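Long-range contacts in ubiquinol-cytochrome C chaperone (Brucella abortus NCTC 8038, PDB 6RWT), which probably acts, like its mitochondrial homologue Cbp3, as a chaperone that binds newly synthesized cytochrome b during assembly of respiratory-chain complex III: residues 24-28 with 49-54; 29-33 with 175-180; 127-132 with 145-149. One frame throughout, in Å; residues are numbered along the deposited sequence.

Contact 1. Residues 24-28 with 49-54; sequences IVAAA and MLSLHI
Ala-27 and Ala-28, late in helix 2-28, lie against one face of the imidazole of His-53, which reaches across from helix 43-61. The CA of Ala-28 makes a CH-pi contact over that face, 4.0 Å from the ring centroid, while the peptide between the two alanines lies above the same face. Ala-27 CB comes to 3.5 Å from His-53 CD2.

Hydrogen bonds fix the ring at both nitrogens. With CG anti to its carbonyl carbon (chi1 -72°), His-53 leans back over the preceding turn, and ND1 donates to Met-49 O at 2.8 Å, in the ring plane and fairly straight (164°). The same oxygen accepts the helical bond from His-53 N, the two donors arriving from opposite faces of the carbonyl plane. NE2 is hydrogen-bonded to the hydroxyl of Tyr-151 of helix 145-161.

Apolar contacts fill the rest of this buried helix-helix packing near the centre of the chain. Ile-24 presents CG2, the branch anti to its backbone N, to Ile-54 CD1 at 3.7 Å, and the two side chains cross at about a right angle; the same methyl rests on His-53 CB. Ile-75 of helix 66-89 touches both isoleucines. Further out, Val-25 CG2 meets Leu-50 CD1 at 4.1 Å. Beside the ring the CA atoms of Ala-28 and Met-49 are 5.1 Å apart, and Ala-28 O lies 3.5 Å from Met-49 CB. The short segments run at 130° to each other.

No hydrogen bond joins the segments, so apolar packing and the CH-pi contact hold them, and the small alanines allow the close approach. With ND1 as donor to Met-49, a neutral ring would probably use NE2 as acceptor from Tyr-151. The histidine thus serves as a flat packing surface, its rotation set by hydrogen bonds.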
loop_
_atom_site.group_PDB
_atom_site.type_symbol
_atom_site.label_atom_id
_atom_site.label_comp_id
_atom_site.label_asym_id
_atom_site.label_seq_id
_atom_site.Cartn_x
_atom_site.Cartn_y
_atom_site.Cartn_z
ATOM N N ILE A 24 -5.815 -2.629 5.128
ATOM C CA ILE A 24 -5.164 -1.935 4.001
ATOM C C ILE A 24 -6.166 -1.730 2.847
ATOM O O ILE A 24 -6.281 -0.617 2.307
ATOM C CB ILE A 24 -3.893 -2.695 3.526
ATOM C CG1 ILE A 24 -2.853 -2.745 4.650
ATOM C CG2 ILE A 24 -3.287 -2.029 2.293
ATOM C CD1 ILE A 24 -1.662 -3.650 4.392
ATOM N N VAL A 25 -6.900 -2.789 2.493
ATOM C CA VAL A 25 -7.896 -2.727 1.409
ATOM C C VAL A 25 -9.006 -1.703 1.724
ATOM O O VAL A 25 -9.388 -0.905 0.862
ATOM C CB VAL A 25 -8.489 -4.131 1.113
ATOM C CG1 VAL A 25 -9.725 -4.063 0.220
ATOM C CG2 VAL A 25 -7.429 -5.026 0.476
ATOM N N ALA A 26 -9.504 -1.715 2.959
ATOM C CA ALA A 26 -10.531 -0.753 3.385
ATOM C C ALA A 26 -10.030 0.690 3.295
ATOM O O ALA A 26 -10.750 1.582 2.830
ATOM C CB ALA A 26 -10.997 -1.063 4.801
ATOM N N ALA A 27 -8.794 0.922 3.730
ATOM C CA ALA A 27 -8.201 2.265 3.639
ATOM C C ALA A 27 -8.120 2.773 2.188
ATOM O O ALA A 27 -8.419 3.931 1.919
ATOM C CB ALA A 27 -6.837 2.302 4.320
ATOM N N ALA A 28 -7.741 1.892 1.262
ATOM C CA ALA A 28 -7.655 2.232 -0.168
ATOM C C ALA A 28 -9.008 2.516 -0.845
ATOM O O ALA A 28 -9.042 3.172 -1.892
ATOM C CB ALA A 28 -6.926 1.120 -0.919
ATOM N N MET A 49 -4.518 3.433 -5.640
ATOM C CA MET A 49 -4.834 3.542 -4.207
ATOM C C MET A 49 -4.403 2.296 -3.416
ATOM O O MET A 49 -3.835 2.428 -2.318
ATOM C CB MET A 49 -6.323 3.860 -3.978
ATOM C CG MET A 49 -6.765 5.256 -4.447
ATOM S SD MET A 49 -5.898 6.631 -3.647
ATOM C CE MET A 49 -4.623 6.949 -4.846
ATOM N N LEU A 50 -4.614 1.096 -3.953
ATOM C CA LEU A 50 -4.160 -0.106 -3.237
ATOM C C LEU A 50 -2.631 -0.124 -3.081
ATOM O O LEU A 50 -2.116 -0.336 -1.986
ATOM C CB LEU A 50 -4.656 -1.387 -3.912
ATOM C CG LEU A 50 -4.277 -2.707 -3.220
ATOM C CD1 LEU A 50 -4.885 -2.843 -1.826
ATOM C CD2 LEU A 50 -4.669 -3.890 -4.088
ATOM N N SER A 51 -1.919 0.116 -4.183
ATOM C CA SER A 51 -0.450 0.133 -4.169
ATOM C C SER A 51 0.128 1.211 -3.235
ATOM O O SER A 51 1.128 0.963 -2.552
ATOM C CB SER A 51 0.115 0.267 -5.598
ATOM O OG SER A 51 -0.273 1.473 -6.226
ATOM N N LEU A 52 -0.507 2.387 -3.189
ATOM C CA LEU A 52 -0.093 3.439 -2.249
ATOM C C LEU A 52 -0.161 2.953 -0.793
ATOM O O LEU A 52 0.771 3.183 -0.017
ATOM C CB LEU A 52 -0.952 4.703 -2.444
ATOM C CG LEU A 52 -0.788 5.847 -1.441
ATOM C CD1 LEU A 52 0.639 6.376 -1.449
ATOM C CD2 LEU A 52 -1.774 6.971 -1.751
ATOM N N HIS A 53 -1.271 2.304 -0.431
ATOM C CA HIS A 53 -1.485 1.843 0.949
ATOM C C HIS A 53 -0.610 0.625 1.305
ATOM O O HIS A 53 -0.094 0.530 2.430
ATOM C CB HIS A 53 -2.992 1.618 1.220
ATOM C CG HIS A 53 -3.770 2.898 1.318
ATOM N ND1 HIS A 53 -4.176 3.628 0.217
ATOM C CD2 HIS A 53 -4.181 3.599 2.401
ATOM C CE1 HIS A 53 -4.810 4.718 0.625
ATOM N NE2 HIS A 53 -4.815 4.728 1.946
ATOM N N ILE A 54 -0.399 -0.275 0.342
ATOM C CA ILE A 54 0.558 -1.373 0.510
ATOM C C ILE A 54 1.988 -0.824 0.711
ATOM O O ILE A 54 2.690 -1.239 1.645
ATOM C CB ILE A 54 0.485 -2.371 -0.683
ATOM C CG1 ILE A 54 -0.853 -3.118 -0.682
ATOM C CG2 ILE A 54 1.662 -3.346 -0.675
ATOM C CD1 ILE A 54 -1.013 -4.196 0.381
#

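Contact 2. Residues 29-33 with 175-180; sequences RQKRF and MDVDQV
Arg-32 lays its side chain along the 3-10 turn at 177-179, meeting Val-177, Asp-178 and Val-180. Its CB sits 3.8 Å from Val-177 CG1 and also passes Asp-178 OD1. The chain, CG anti to the backbone N (chi1 -164°), stays extended from CG to NE, which carries CD to 3.7 Å from Val-177 O. NE turns to Gln-36 OE1 instead, while Asp-178 OD1 is too distant for a salt bridge. At the tip, NH1 bonds two backbone carbonyls near the guanidinium plane: Val-180 O at 2.9 Å, nearly straight (166°) and on a lone pair, and Val-177 O, also at 2.9 Å from NH1 but more bent (147°). Val-177 O further accepts from Val-180 N, and an Asx turn from Asp-176 OD1 to Asp-178 N shapes the start of the turn.

Water 1 bridges the two segments as well, accepting from Arg-32 N at 3.0 Å and donating to Asp-178 OD1 at 2.9 Å. On the buried side, Val-177 CG1 packs along the Gln-30 side chain and its CG2 meets Phe-33 CE1 at 3.7 Å.

The contact joins the loop after helix 2-28 to the C-terminal tail. Helix 145-161 packs against both, with Tyr-151 touching Gln-30 and Val-177 and meeting Phe-33 edge-to-face, and Tyr-147 lying beside Arg-32.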
loop_
_atom_site.group_PDB
_atom_site.type_symbol
_atom_site.label_atom_id
_atom_site.label_comp_id
_atom_site.label_asym_id
_atom_site.label_seq_id
_atom_site.Cartn_x
_atom_site.Cartn_y
_atom_site.Cartn_z
ATOM N N ARG A 29 -10.106 2.021 -0.256
ATOM C CA ARG A 29 -11.469 2.206 -0.782
ATOM C C ARG A 29 -12.222 3.437 -0.242
ATOM O O ARG A 29 -13.388 3.639 -0.607
ATOM C CB ARG A 29 -12.305 0.938 -0.523
ATOM C CG ARG A 29 -11.885 -0.251 -1.367
ATOM C CD ARG A 29 -12.642 -1.517 -0.994
ATOM N NE ARG A 29 -12.327 -2.630 -1.890
ATOM C CZ ARG A 29 -12.677 -3.906 -1.700
ATOM N NH1 ARG A 29 -13.363 -4.288 -0.622
ATOM N NH2 ARG A 29 -12.324 -4.820 -2.601
ATOM N N GLN A 30 -11.589 4.254 0.611
ATOM C CA GLN A 30 -12.259 5.451 1.187
ATOM C C GLN A 30 -12.804 6.360 0.073
ATOM O O GLN A 30 -12.093 6.665 -0.887
ATOM C CB GLN A 30 -11.310 6.224 2.122
ATOM C CG GLN A 30 -10.973 5.477 3.417
ATOM C CD GLN A 30 -9.894 6.159 4.226
ATOM O OE1 GLN A 30 -8.692 5.951 4.005
ATOM N NE2 GLN A 30 -10.312 6.973 5.177
ATOM N N LYS A 31 -14.069 6.769 0.210
ATOM C CA LYS A 31 -14.813 7.424 -0.885
ATOM C C LYS A 31 -14.245 8.775 -1.324
ATOM O O LYS A 31 -14.294 9.105 -2.516
ATOM C CB LYS A 31 -16.300 7.580 -0.519
ATOM C CG LYS A 31 -17.050 6.267 -0.351
ATOM C CD LYS A 31 -17.292 5.550 -1.671
ATOM C CE LYS A 31 -18.069 4.255 -1.469
ATOM N NZ LYS A 31 -19.445 4.489 -0.947
ATOM N N ARG A 32 -13.686 9.535 -0.381
ATOM C CA ARG A 32 -13.167 10.880 -0.670
ATOM C C ARG A 32 -12.098 10.903 -1.773
ATOM O O ARG A 32 -12.021 11.871 -2.526
ATOM C CB ARG A 32 -12.623 11.555 0.601
ATOM C CG ARG A 32 -12.432 13.060 0.462
ATOM C CD ARG A 32 -11.953 13.719 1.748
ATOM N NE ARG A 32 -11.944 15.183 1.635
ATOM C CZ ARG A 32 -11.440 16.020 2.542
ATOM N NH1 ARG A 32 -10.871 15.562 3.659
ATOM N NH2 ARG A 32 -11.499 17.336 2.328
ATOM N N PHE A 33 -11.289 9.845 -1.888
ATOM C CA PHE A 33 -10.274 9.798 -2.951
ATOM C C PHE A 33 -10.920 9.963 -4.334
ATOM O O PHE A 33 -10.404 10.680 -5.181
ATOM C CB PHE A 33 -9.483 8.476 -2.971
ATOM C CG PHE A 33 -8.748 8.144 -1.692
ATOM C CD1 PHE A 33 -7.958 9.087 -1.030
ATOM C CD2 PHE A 33 -8.797 6.845 -1.181
ATOM C CE1 PHE A 33 -7.278 8.748 0.136
ATOM C CE2 PHE A 33 -8.117 6.508 -0.024
ATOM C CZ PHE A 33 -7.356 7.465 0.639
ATOM N N MET A 175 -5.003 6.867 8.741
ATOM C CA MET A 175 -5.808 8.041 9.078
ATOM C C MET A 175 -7.169 7.987 8.364
ATOM O O MET A 175 -7.297 7.352 7.315
ATOM C CB MET A 175 -5.057 9.325 8.709
ATOM C CG MET A 175 -3.705 9.512 9.403
ATOM S SD MET A 175 -3.731 9.577 11.211
ATOM C CE MET A 175 -4.676 11.077 11.467
ATOM N N ASP A 176 -8.187 8.606 8.961
ATOM C CA ASP A 176 -9.490 8.825 8.309
ATOM C C ASP A 176 -9.335 10.018 7.360
ATOM O O ASP A 176 -9.236 11.165 7.800
ATOM C CB ASP A 176 -10.584 9.096 9.372
ATOM C CG ASP A 176 -11.985 9.388 8.778
ATOM O OD1 ASP A 176 -12.171 9.446 7.541
ATOM O OD2 ASP A 176 -12.926 9.585 9.587
ATOM N N VAL A 177 -9.335 9.747 6.055
ATOM C CA VAL A 177 -9.165 10.798 5.045
ATOM C C VAL A 177 -10.190 11.948 5.152
ATOM O O VAL A 177 -9.875 13.074 4.782
ATOM C CB VAL A 177 -9.106 10.200 3.604
ATOM C CG1 VAL A 177 -10.471 9.710 3.145
ATOM C CG2 VAL A 177 -8.529 11.213 2.618
ATOM N N ASP A 178 -11.387 11.677 5.682
ATOM C CA ASP A 178 -12.420 12.723 5.871
ATOM C C ASP A 178 -12.052 13.810 6.896
ATOM O O ASP A 178 -12.637 14.897 6.879
ATOM C CB ASP A 178 -13.759 12.092 6.275
ATOM C CG ASP A 178 -14.363 11.226 5.182
ATOM O OD1 ASP A 178 -14.229 11.573 3.994
ATOM O OD2 ASP A 178 -14.989 10.197 5.516
ATOM N N GLN A 179 -11.116 13.494 7.794
ATOM C CA GLN A 179 -10.605 14.447 8.780
ATOM C C GLN A 179 -9.399 15.270 8.294
ATOM O O GLN A 179 -8.911 16.121 9.036
ATOM C CB GLN A 179 -10.248 13.712 10.079
ATOM C CG GLN A 179 -11.416 12.943 10.692
ATOM C CD GLN A 179 -11.036 12.171 11.945
ATOM O OE1 GLN A 179 -9.944 11.603 12.041
ATOM N NE2 GLN A 179 -11.942 12.138 12.913
ATOM N N VAL A 180 -8.923 15.036 7.067
ATOM C CA VAL A 180 -7.832 15.842 6.488
ATOM C C VAL A 180 -8.366 17.221 6.086
ATOM O O VAL A 180 -9.387 17.315 5.400
ATOM C CB VAL A 180 -7.199 15.152 5.253
ATOM C CG1 VAL A 180 -6.119 16.026 4.616
ATOM C CG2 VAL A 180 -6.601 13.813 5.650
HETATM O O HOH W 1 -14.054 9.076 2.530
#

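Contact 3. Residues 127-132 with 145-149; sequences LAAALT and ACYLG
At a corner of the all-helical fold, where the successive helices 124-135 and 145-161 pack together, Ala-128 faces Ala-145. The short segments 127-132 and 145-149 are turned 111° from each other and their axes approach to 8.6 Å. Ala-128 and Ala-145 have their CA atoms 5.2 Å apart and touch methyl to methyl, CB to CB at 4.2 Å.

Beside this pair, Thr-132 OG1 approaches Ala-145 CB to 3.4 Å. The hydroxyl is turned back on its own helix and donates to Ala-128 O at 2.8 Å. That carbonyl also receives Thr-132 N, from the opposite face of its plane, so two bonds grip it right beside the methyl of Ala-145.

Two leucines close over Gly-149, whose backbone they reach directly. Leu-127, its CG anti to the backbone N (chi1 -179°), brings CD2 to 3.6 Å from Gly-149 O. Leu-131 spreads its two methyls: CD1 rests 3.7 Å from Gly-149 N, an amide already committed to Ala-145 O, while CD2 goes to Leu-148 CD2 at 4.0 Å. Trp-142, in the loop joining the helices, touches both Thr-132 and Leu-148, and Tyr-115 of helix 100-120 packs on Leu-127 and Leu-131.

The junction is purely one of packing, without a hydrogen bond between the segments. The small side chains of Ala-128 and Ala-145 let the helix surfaces come close, one methyl each of Leu-127 and Leu-131 lies against the main chain of Gly-149, and the single hydroxyl in the interface is satisfied within its own helix, so it brings no unmet polar group against the methyl of Ala-145.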
loop_
_atom_site.group_PDB
_atom_site.type_symbol
_atom_site.label_atom_id
_atom_site.label_comp_id
_atom_site.label_asym_id
_atom_site.label_seq_id
_atom_site.Cartn_x
_atom_site.Cartn_y
_atom_site.Cartn_z
ATOM N N LEU A 127 6.572 14.849 -3.102
ATOM C CA LEU A 127 5.502 13.854 -2.906
ATOM C C LEU A 127 4.290 14.149 -3.798
ATOM O O LEU A 127 3.794 13.243 -4.466
ATOM C CB LEU A 127 5.088 13.746 -1.426
ATOM C CG LEU A 127 4.000 12.724 -1.052
ATOM C CD1 LEU A 127 4.394 11.310 -1.470
ATOM C CD2 LEU A 127 3.717 12.762 0.442
ATOM N N ALA A 128 3.854 15.410 -3.837
ATOM C CA ALA A 128 2.734 15.813 -4.715
ATOM C C ALA A 128 3.043 15.608 -6.201
ATOM O O ALA A 128 2.169 15.177 -6.964
ATOM C CB ALA A 128 2.338 17.260 -4.452
ATOM N N ALA A 129 4.283 15.897 -6.603
ATOM C CA ALA A 129 4.738 15.659 -7.981
ATOM C C ALA A 129 4.711 14.166 -8.350
ATOM O O ALA A 129 4.249 13.812 -9.439
ATOM C CB ALA A 129 6.135 16.244 -8.200
ATOM N N ALA A 130 5.191 13.305 -7.444
ATOM C CA ALA A 130 5.160 11.845 -7.643
ATOM C C ALA A 130 3.721 11.301 -7.721
ATOM O O ALA A 130 3.397 10.482 -8.592
ATOM C CB ALA A 130 5.928 11.141 -6.531
ATOM N N LEU A 131 2.861 11.769 -6.823
ATOM C CA LEU A 131 1.441 11.392 -6.858
ATOM C C LEU A 131 0.757 11.811 -8.176
ATOM O O LEU A 131 -0.017 11.034 -8.742
ATOM C CB LEU A 131 0.692 11.965 -5.650
ATOM C CG LEU A 131 1.038 11.369 -4.276
ATOM C CD1 LEU A 131 0.515 12.241 -3.147
ATOM C CD2 LEU A 131 0.489 9.952 -4.125
ATOM N N THR A 132 1.043 13.032 -8.650
ATOM C CA THR A 132 0.487 13.533 -9.916
ATOM C C THR A 132 0.974 12.680 -11.089
ATOM O O THR A 132 0.171 12.256 -11.915
ATOM C CB THR A 132 0.845 15.034 -10.149
ATOM O OG1 THR A 132 0.398 15.825 -9.039
ATOM C CG2 THR A 132 0.197 15.580 -11.420
ATOM N N ALA A 145 -3.652 17.134 -5.409
ATOM C CA ALA A 145 -2.400 16.405 -5.121
ATOM C C ALA A 145 -1.794 16.732 -3.752
ATOM O O ALA A 145 -1.325 15.836 -3.062
ATOM C CB ALA A 145 -1.366 16.637 -6.219
ATOM N N CYS A 146 -1.803 18.007 -3.370
ATOM C CA CYS A 146 -1.290 18.424 -2.053
ATOM C C CYS A 146 -2.164 17.937 -0.881
ATOM O O CYS A 146 -1.658 17.710 0.217
ATOM C CB CYS A 146 -1.120 19.944 -2.009
ATOM S SG CYS A 146 0.191 20.549 -3.101
ATOM N N TYR A 147 -3.465 17.787 -1.121
ATOM C CA TYR A 147 -4.403 17.180 -0.149
ATOM C C TYR A 147 -4.080 15.695 0.092
ATOM O O TYR A 147 -4.010 15.231 1.241
ATOM C CB TYR A 147 -5.848 17.264 -0.665
ATOM C CG TYR A 147 -6.754 18.273 -0.001
ATOM C CD1 TYR A 147 -7.389 17.970 1.202
ATOM C CD2 TYR A 147 -7.034 19.501 -0.602
ATOM C CE1 TYR A 147 -8.246 18.874 1.811
ATOM C CE2 TYR A 147 -7.893 20.413 -0.001
ATOM C CZ TYR A 147 -8.497 20.094 1.207
ATOM O OH TYR A 147 -9.350 20.984 1.823
ATOM N N LEU A 148 -3.907 14.954 -0.999
ATOM C CA LEU A 148 -3.558 13.534 -0.905
ATOM C C LEU A 148 -2.176 13.374 -0.248
ATOM O O LEU A 148 -1.984 12.489 0.591
ATOM C CB LEU A 148 -3.599 12.863 -2.281
ATOM C CG LEU A 148 -3.324 11.350 -2.322
ATOM C CD1 LEU A 148 -4.251 10.569 -1.397
ATOM C CD2 LEU A 148 -3.419 10.807 -3.745
ATOM N N GLY A 149 -1.232 14.237 -0.615
ATOM C CA GLY A 149 0.091 14.232 0.006
ATOM C C GLY A 149 0.067 14.465 1.513
ATOM O O GLY A 149 0.781 13.784 2.259
#

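How the contacts relate
Phe-33 of contact 2 ties the three together. Its ring packs against both of the others: CE2 is 3.2 Å from Ala-27 O and CZ 3.7 Å from His-53 CE1 of contact 1, while CE1 is 3.9 Å from Leu-148 CD1 of contact 3. Contacts 1 and 3, with centres about 16 Å apart, touch where Met-49 CE meets Leu-148 CD2. Along the chain, the segments of contacts 1 and 2 alternate, and contact 3 falls within the 141 residues, largely helical, that separate the segments of contact 2. Contact 1 is the most central, about 5 Å from the middle of the chain; its Leu-50 side chain is about 7 Å from a bound magnesium ion.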